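Side-chain contacts in agarase (Pseudoalteromonas fuliginea, PDB 6XJ9), which probably hydrolyses agarose, a galactan of red algal cell walls, as a glycoside hydrolase of family 50 from a marine bacterium: residues 283-287 against 288-292; 698-701 against 702-705. All blocks are in the same frame, centred on the assembly; numbering follows the deposited sequence.

Interaction 1 is a surface contact, a beta hairpin whose first strand, 282-286, is an outermost strand of a seven-stranded mixed sheet. Interaction 2 is partly buried and lies in the last turns of helix 689-704. The two centres are 16 Å apart, and the nearest atoms come to about 5 Å without touching. Both meet the same elements: L292 and M700 each pack on strand 709-714, and both interactions bond to R762 of helix 745-763. Their chemistry differs. The hairpin pairs two backbones and lays a lysine chain over an indole. The helix relies on backbone bonds, a serine hydroxyl turned back to a carbonyl and apolar contacts facing the sheet.

Interaction 1. Residues 283-287 against 288-292; sequences TAKYN and DKWSL
K285 lies across the indole of W290 in a beta hairpin with a two-residue loop, N287-D288, closed by a type I' turn from Y286 to K289. The packing is tight here. With chi1 of -72°, CG of K285 stands beside its backbone N and over the W290 six-membered ring, 3.8 Å from its centroid and 8° off the ring normal, a CH-pi contact. The lysine chain runs on extended, and its CE meets W290 CZ2 at 3.6 Å. K285 NZ forms a salt bridge with OD2 of D661, and W290 NE1 a hydrogen bond with OD1, so one carboxylate holds both side-chain ends. At the end of the hairpin away from the turn, CG2 of T283 touches CD2 of L292 at 3.7 Å.

The turn is the looser, exposed side. N287 and D288 occupy its corners with both phi angles positive, near 65°. K289 sends its amine away to the carbonyl of R762.

Two pairs of backbone bonds join the strands, Y286 with K289 and A284 with S291. A284 N bonds to S291 O at 3.0 Å. S291 also turns OG onto its neighbour: OG donates to O of L292 at 2.7 Å, in the carbonyl plane on a lone pair.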
ATOM      1  N   THR A 283      -2.153 -35.790  -7.767  1.00 19.54           N
ATOM      2  CA  THR A 283      -2.642 -34.885  -8.803  1.00 20.24           C
ATOM      3  C   THR A 283      -3.998 -35.355  -9.339  1.00 20.37           C
ATOM      4  O   THR A 283      -4.334 -36.535  -9.248  1.00 19.80           O
ATOM      5  CB  THR A 283      -1.653 -34.742  -9.967  1.00 19.89           C
ATOM      6  OG1 THR A 283      -1.605 -35.995 -10.650  1.00 21.13           O
ATOM      7  CG2 THR A 283      -0.254 -34.348  -9.544  1.00 20.16           C
ATOM      8  N   ALA A 284      -4.784 -34.404  -9.863  1.00 19.62           N
ATOM      9  CA  ALA A 284      -5.988 -34.713 -10.627  1.00 21.02           C
ATOM     10  C   ALA A 284      -6.412 -33.499 -11.444  1.00 21.35           C
ATOM     11  O   ALA A 284      -5.953 -32.392 -11.197  1.00 20.78           O
ATOM     12  CB  ALA A 284      -7.124 -35.173  -9.738  1.00 19.84           C
ATOM     13  N   LYS A 285      -7.337 -33.728 -12.379  1.00 23.73           N
ATOM     14  CA  LYS A 285      -7.948 -32.654 -13.137  1.00 24.38           C
ATOM     15  C   LYS A 285      -9.363 -32.420 -12.621  1.00 26.21           C
ATOM     16  O   LYS A 285     -10.059 -33.353 -12.243  1.00 23.71           O
ATOM     17  CB  LYS A 285      -8.017 -33.046 -14.610  1.00 25.30           C
ATOM     18  CG  LYS A 285      -6.688 -33.054 -15.345  1.00 27.35           C
ATOM     19  CD  LYS A 285      -6.871 -33.620 -16.737  1.00 30.80           C
ATOM     20  CE  LYS A 285      -5.703 -33.374 -17.662  1.00 32.48           C
ATOM     21  NZ  LYS A 285      -5.975 -33.961 -18.995  1.00 35.33           N
ATOM     22  N   TYR A 286      -9.775 -31.152 -12.619  1.00 26.61           N
ATOM     23  CA  TYR A 286     -11.150 -30.781 -12.352  1.00 27.29           C
ATOM     24  C   TYR A 286     -11.486 -29.593 -13.245  1.00 28.65           C
ATOM     25  O   TYR A 286     -10.708 -28.642 -13.333  1.00 27.70           O
ATOM     26  CB  TYR A 286     -11.339 -30.457 -10.869  1.00 27.39           C
ATOM     27  CG  TYR A 286     -12.743 -30.046 -10.499  1.00 29.37           C
ATOM     28  CD1 TYR A 286     -13.777 -30.972 -10.459  1.00 29.82           C
ATOM     29  CD2 TYR A 286     -13.045 -28.724 -10.209  1.00 28.76           C
ATOM     30  CE1 TYR A 286     -15.072 -30.595 -10.136  1.00 29.46           C
ATOM     31  CE2 TYR A 286     -14.326 -28.335  -9.867  1.00 28.16           C
ATOM     32  CZ  TYR A 286     -15.345 -29.271  -9.837  1.00 29.78           C
ATOM     33  OH  TYR A 286     -16.611 -28.875  -9.505  1.00 29.00           O
ATOM     34  N   ASN A 287     -12.610 -29.685 -13.958  1.00 30.29           N
ATOM     35  CA  ASN A 287     -13.093 -28.542 -14.714  1.00 33.24           C
ATOM     36  C   ASN A 287     -12.073 -28.167 -15.787  1.00 30.07           C
ATOM     37  O   ASN A 287     -11.854 -26.986 -16.030  1.00 30.68           O
ATOM     38  CB  ASN A 287     -13.267 -27.345 -13.773  1.00 39.27           C
ATOM     39  CG  ASN A 287     -14.501 -26.516 -14.045  1.00 44.77           C
ATOM     40  OD1 ASN A 287     -14.604 -25.872 -15.086  1.00 47.27           O
ATOM     41  ND2 ASN A 287     -15.426 -26.506 -13.097  1.00 48.08           N
ATOM     42  N   ASP A 288     -11.412 -29.172 -16.376  1.00 30.49           N
ATOM     43  CA  ASP A 288     -10.476 -28.986 -17.479  1.00 31.30           C
ATOM     44  C   ASP A 288      -9.216 -28.229 -17.034  1.00 28.79           C
ATOM     45  O   ASP A 288      -8.576 -27.546 -17.835  1.00 27.44           O
ATOM     46  CB  ASP A 288     -11.144 -28.284 -18.667  1.00 32.56           C
ATOM     47  CG  ASP A 288     -10.444 -28.531 -19.998  1.00 35.81           C
ATOM     48  OD1 ASP A 288      -9.710 -29.537 -20.102  1.00 33.22           O
ATOM     49  OD2 ASP A 288     -10.646 -27.715 -20.927  1.00 40.24           O
ATOM     50  N   LYS A 289      -8.862 -28.343 -15.752  1.00 26.08           N
ATOM     51  CA  LYS A 289      -7.663 -27.707 -15.232  1.00 24.16           C
ATOM     52  C   LYS A 289      -6.945 -28.677 -14.298  1.00 22.33           C
ATOM     53  O   LYS A 289      -7.588 -29.440 -13.580  1.00 21.84           O
ATOM     54  CB  LYS A 289      -8.042 -26.423 -14.485  1.00 25.66           C
ATOM     55  CG  LYS A 289      -8.764 -25.381 -15.332  1.00 25.69           C
ATOM     56  CD  LYS A 289      -9.294 -24.225 -14.525  1.00 26.61           C
ATOM     57  CE  LYS A 289      -9.959 -23.169 -15.387  1.00 25.22           C
ATOM     58  NZ  LYS A 289      -9.710 -21.824 -14.815  1.00 26.90           N
ATOM     59  N   TRP A 290      -5.605 -28.620 -14.290  1.00 19.40           N
ATOM     60  CA  TRP A 290      -4.851 -29.426 -13.346  1.00 19.11           C
ATOM     61  C   TRP A 290      -5.113 -28.951 -11.915  1.00 19.67           C
ATOM     62  O   TRP A 290      -5.365 -27.766 -11.678  1.00 20.42           O
ATOM     63  CB  TRP A 290      -3.365 -29.482 -13.703  1.00 17.52           C
ATOM     64  CG  TRP A 290      -3.078 -30.530 -14.737  1.00 17.14           C
ATOM     65  CD1 TRP A 290      -2.819 -30.334 -16.064  1.00 17.20           C
ATOM     66  CD2 TRP A 290      -3.046 -31.952 -14.523  1.00 16.73           C
ATOM     67  NE1 TRP A 290      -2.604 -31.533 -16.690  1.00 17.65           N
ATOM     68  CE2 TRP A 290      -2.738 -32.546 -15.765  1.00 17.68           C
ATOM     69  CE3 TRP A 290      -3.231 -32.778 -13.398  1.00 17.32           C
ATOM     70  CZ2 TRP A 290      -2.632 -33.932 -15.913  1.00 17.53           C
ATOM     71  CZ3 TRP A 290      -3.130 -34.147 -13.549  1.00 17.18           C
ATOM     72  CH2 TRP A 290      -2.818 -34.717 -14.791  1.00 17.44           C
ATOM     73  N   SER A 291      -5.087 -29.907 -10.984  1.00 18.06           N
ATOM     74  CA  SER A 291      -5.188 -29.623  -9.562  1.00 18.68           C
ATOM     75  C   SER A 291      -4.285 -30.583  -8.802  1.00 19.42           C
ATOM     76  O   SER A 291      -3.847 -31.602  -9.349  1.00 19.71           O
ATOM     77  CB  SER A 291      -6.599 -29.756  -9.075  1.00 19.52           C
ATOM     78  OG  SER A 291      -6.729 -29.257  -7.748  1.00 18.68           O
ATOM     79  N   LEU A 292      -3.999 -30.233  -7.545  1.00 18.45           N
ATOM     80  CA  LEU A 292      -3.560 -31.256  -6.618  1.00 17.59           C
ATOM     81  C   LEU A 292      -4.801 -31.721  -5.876  1.00 17.28           C
ATOM     82  O   LEU A 292      -5.864 -31.114  -5.998  1.00 16.16           O
ATOM     83  CB  LEU A 292      -2.493 -30.713  -5.661  1.00 15.89           C
ATOM     84  CG  LEU A 292      -1.149 -30.347  -6.299  1.00 16.64           C
ATOM     85  CD1 LEU A 292      -0.108 -30.036  -5.223  1.00 15.24           C
ATOM     86  CD2 LEU A 292      -0.647 -31.446  -7.233  1.00 15.99           C
TER

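Interaction 2. Residues 698-701 against 702-705; sequences DYMN and SVID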
ATOM      1  N   ASP A 698      -0.668  -9.940  -9.381  1.00 19.16           N
ATOM      2  CA  ASP A 698      -0.716 -10.197 -10.815  1.00 20.30           C
ATOM      3  C   ASP A 698      -0.035 -11.523 -11.139  1.00 19.10           C
ATOM      4  O   ASP A 698      -0.542 -12.281 -11.963  1.00 19.51           O
ATOM      5  CB  ASP A 698      -0.030  -9.091 -11.623  1.00 20.82           C
ATOM      6  CG  ASP A 698      -0.867  -7.828 -11.770  1.00 24.12           C
ATOM      7  OD1 ASP A 698      -2.081  -7.890 -11.471  1.00 24.37           O
ATOM      8  OD2 ASP A 698      -0.303  -6.794 -12.212  1.00 25.60           O
ATOM      9  N   TYR A 699       1.127 -11.764 -10.517  1.00 18.48           N
ATOM     10  CA  TYR A 699       1.929 -12.946 -10.807  1.00 18.78           C
ATOM     11  C   TYR A 699       1.137 -14.182 -10.401  1.00 18.02           C
ATOM     12  O   TYR A 699       1.042 -15.145 -11.155  1.00 18.67           O
ATOM     13  CB  TYR A 699       3.249 -12.949 -10.021  1.00 17.61           C
ATOM     14  CG  TYR A 699       4.183 -14.078 -10.390  1.00 17.18           C
ATOM     15  CD1 TYR A 699       3.936 -15.379  -9.978  1.00 17.39           C
ATOM     16  CD2 TYR A 699       5.318 -13.851 -11.153  1.00 17.50           C
ATOM     17  CE1 TYR A 699       4.786 -16.420 -10.310  1.00 16.97           C
ATOM     18  CE2 TYR A 699       6.182 -14.881 -11.495  1.00 16.78           C
ATOM     19  CZ  TYR A 699       5.918 -16.171 -11.069  1.00 16.73           C
ATOM     20  OH  TYR A 699       6.753 -17.195 -11.413  1.00 15.45           O
ATOM     21  N   MET A 700       0.569 -14.125  -9.197  1.00 18.21           N
ATOM     22  CA  MET A 700      -0.171 -15.245  -8.634  1.00 18.62           C
ATOM     23  C   MET A 700      -1.469 -15.479  -9.408  1.00 18.97           C
ATOM     24  O   MET A 700      -1.900 -16.629  -9.558  1.00 19.87           O
ATOM     25  CB  MET A 700      -0.457 -15.023  -7.143  1.00 17.74           C
ATOM     26  CG  MET A 700       0.758 -15.330  -6.240  1.00 18.07           C
ATOM     27  SD  MET A 700       1.503 -16.988  -6.528  1.00 19.01           S
ATOM     28  CE  MET A 700       0.071 -18.032  -6.254  1.00 18.44           C
ATOM     29  N   ASN A 701      -2.056 -14.399  -9.941  1.00 18.39           N
ATOM     30  CA  ASN A 701      -3.237 -14.540 -10.777  1.00 20.32           C
ATOM     31  C   ASN A 701      -2.898 -15.322 -12.043  1.00 20.49           C
ATOM     32  O   ASN A 701      -3.719 -16.110 -12.519  1.00 20.48           O
ATOM     33  CB  ASN A 701      -3.915 -13.199 -11.076  1.00 21.19           C
ATOM     34  CG  ASN A 701      -4.762 -12.710  -9.923  1.00 22.59           C
ATOM     35  OD1 ASN A 701      -5.272 -13.513  -9.145  1.00 24.84           O
ATOM     36  ND2 ASN A 701      -4.944 -11.404  -9.817  1.00 22.41           N
ATOM     37  N   SER A 702      -1.697 -15.091 -12.584  1.00 19.30           N
ATOM     38  CA  SER A 702      -1.303 -15.760 -13.812  1.00 19.42           C
ATOM     39  C   SER A 702      -1.019 -17.238 -13.551  1.00 18.13           C
ATOM     40  O   SER A 702      -1.202 -18.054 -14.443  1.00 18.74           O
ATOM     41  CB  SER A 702      -0.158 -15.068 -14.509  1.00 18.25           C
ATOM     42  OG  SER A 702       1.070 -15.271 -13.826  1.00 19.13           O
ATOM     43  N   VAL A 703      -0.579 -17.566 -12.331  1.00 18.63           N
ATOM     44  CA  VAL A 703      -0.402 -18.947 -11.900  1.00 17.53           C
ATOM     45  C   VAL A 703      -1.777 -19.616 -11.786  1.00 18.69           C
ATOM     46  O   VAL A 703      -2.000 -20.698 -12.334  1.00 18.48           O
ATOM     47  CB  VAL A 703       0.348 -19.026 -10.556  1.00 18.13           C
ATOM     48  CG1 VAL A 703       0.438 -20.466 -10.054  1.00 16.67           C
ATOM     49  CG2 VAL A 703       1.727 -18.376 -10.624  1.00 17.30           C
ATOM     50  N   ILE A 704      -2.695 -18.949 -11.081  1.00 19.33           N
ATOM     51  CA  ILE A 704      -4.032 -19.465 -10.818  1.00 20.32           C
ATOM     52  C   ILE A 704      -4.815 -19.626 -12.124  1.00 20.43           C
ATOM     53  O   ILE A 704      -5.622 -20.553 -12.246  1.00 20.02           O
ATOM     54  CB  ILE A 704      -4.773 -18.557  -9.809  1.00 22.15           C
ATOM     55  CG1 ILE A 704      -4.160 -18.627  -8.407  1.00 24.40           C
ATOM     56  CG2 ILE A 704      -6.271 -18.838  -9.776  1.00 22.96           C
ATOM     57  CD1 ILE A 704      -3.588 -19.973  -8.029  1.00 28.28           C
ATOM     58  N   ASP A 705      -4.558 -18.740 -13.100  1.00 19.52           N
ATOM     59  CA  ASP A 705      -5.329 -18.728 -14.337  1.00 20.44           C
ATOM     60  C   ASP A 705      -4.721 -19.688 -15.362  1.00 21.96           C
ATOM     61  O   ASP A 705      -5.260 -19.850 -16.455  1.00 20.93           O
ATOM     62  CB  ASP A 705      -5.478 -17.312 -14.905  1.00 19.95           C
ATOM     63  CG  ASP A 705      -6.270 -16.364 -14.013  1.00 20.39           C
ATOM     64  OD1 ASP A 705      -6.986 -16.844 -13.092  1.00 20.28           O
ATOM     65  OD2 ASP A 705      -6.153 -15.156 -14.225  1.00 20.19           O
TER
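The chi1 of S702, 73°, sets OG between its own N and carbonyl carbon, and from there the hydroxyl turns back to O of Y699. For Y699, chi1 of -174° puts CG opposite the backbone N and leads the ring along the helix toward V703. OG of S702 donates to O of Y699 at 2.7 Å, the serine-to-carbonyl bond common within alpha helices, and also accepts the N-H of L649. The donor is tilted 22° from the carbonyl plane. The same oxygen takes the N-H of V703 at 3.1 Å. The amide of S702 bonds mainly to O of D698 and only weakly to O of Y699. With an alanine here, the amide of L649 is likely to lose its acceptor and O of Y699 one of its donors.

CG2 of V703 meets CE1 of Y699 at 3.6 Å, approaching the ring obliquely. SD of M700 lies 4.3 Å from the same CG2, roughly at right angles to the direction of the tyrosine contact. Helical bonds continue from I704 N to M700 O, 2.9 Å, and from D705 N to N701 O, 2.8 Å.

Y699 stacks on F669 and bonds through OH to A644 O, while M700 and V703 pack on A712 of strand 709-714, and I704 on L301 of strand 299-305. Helix 745-763 adds M754 against M700 and I704, and its R761 forms a salt bridge with D705 just past the helix end.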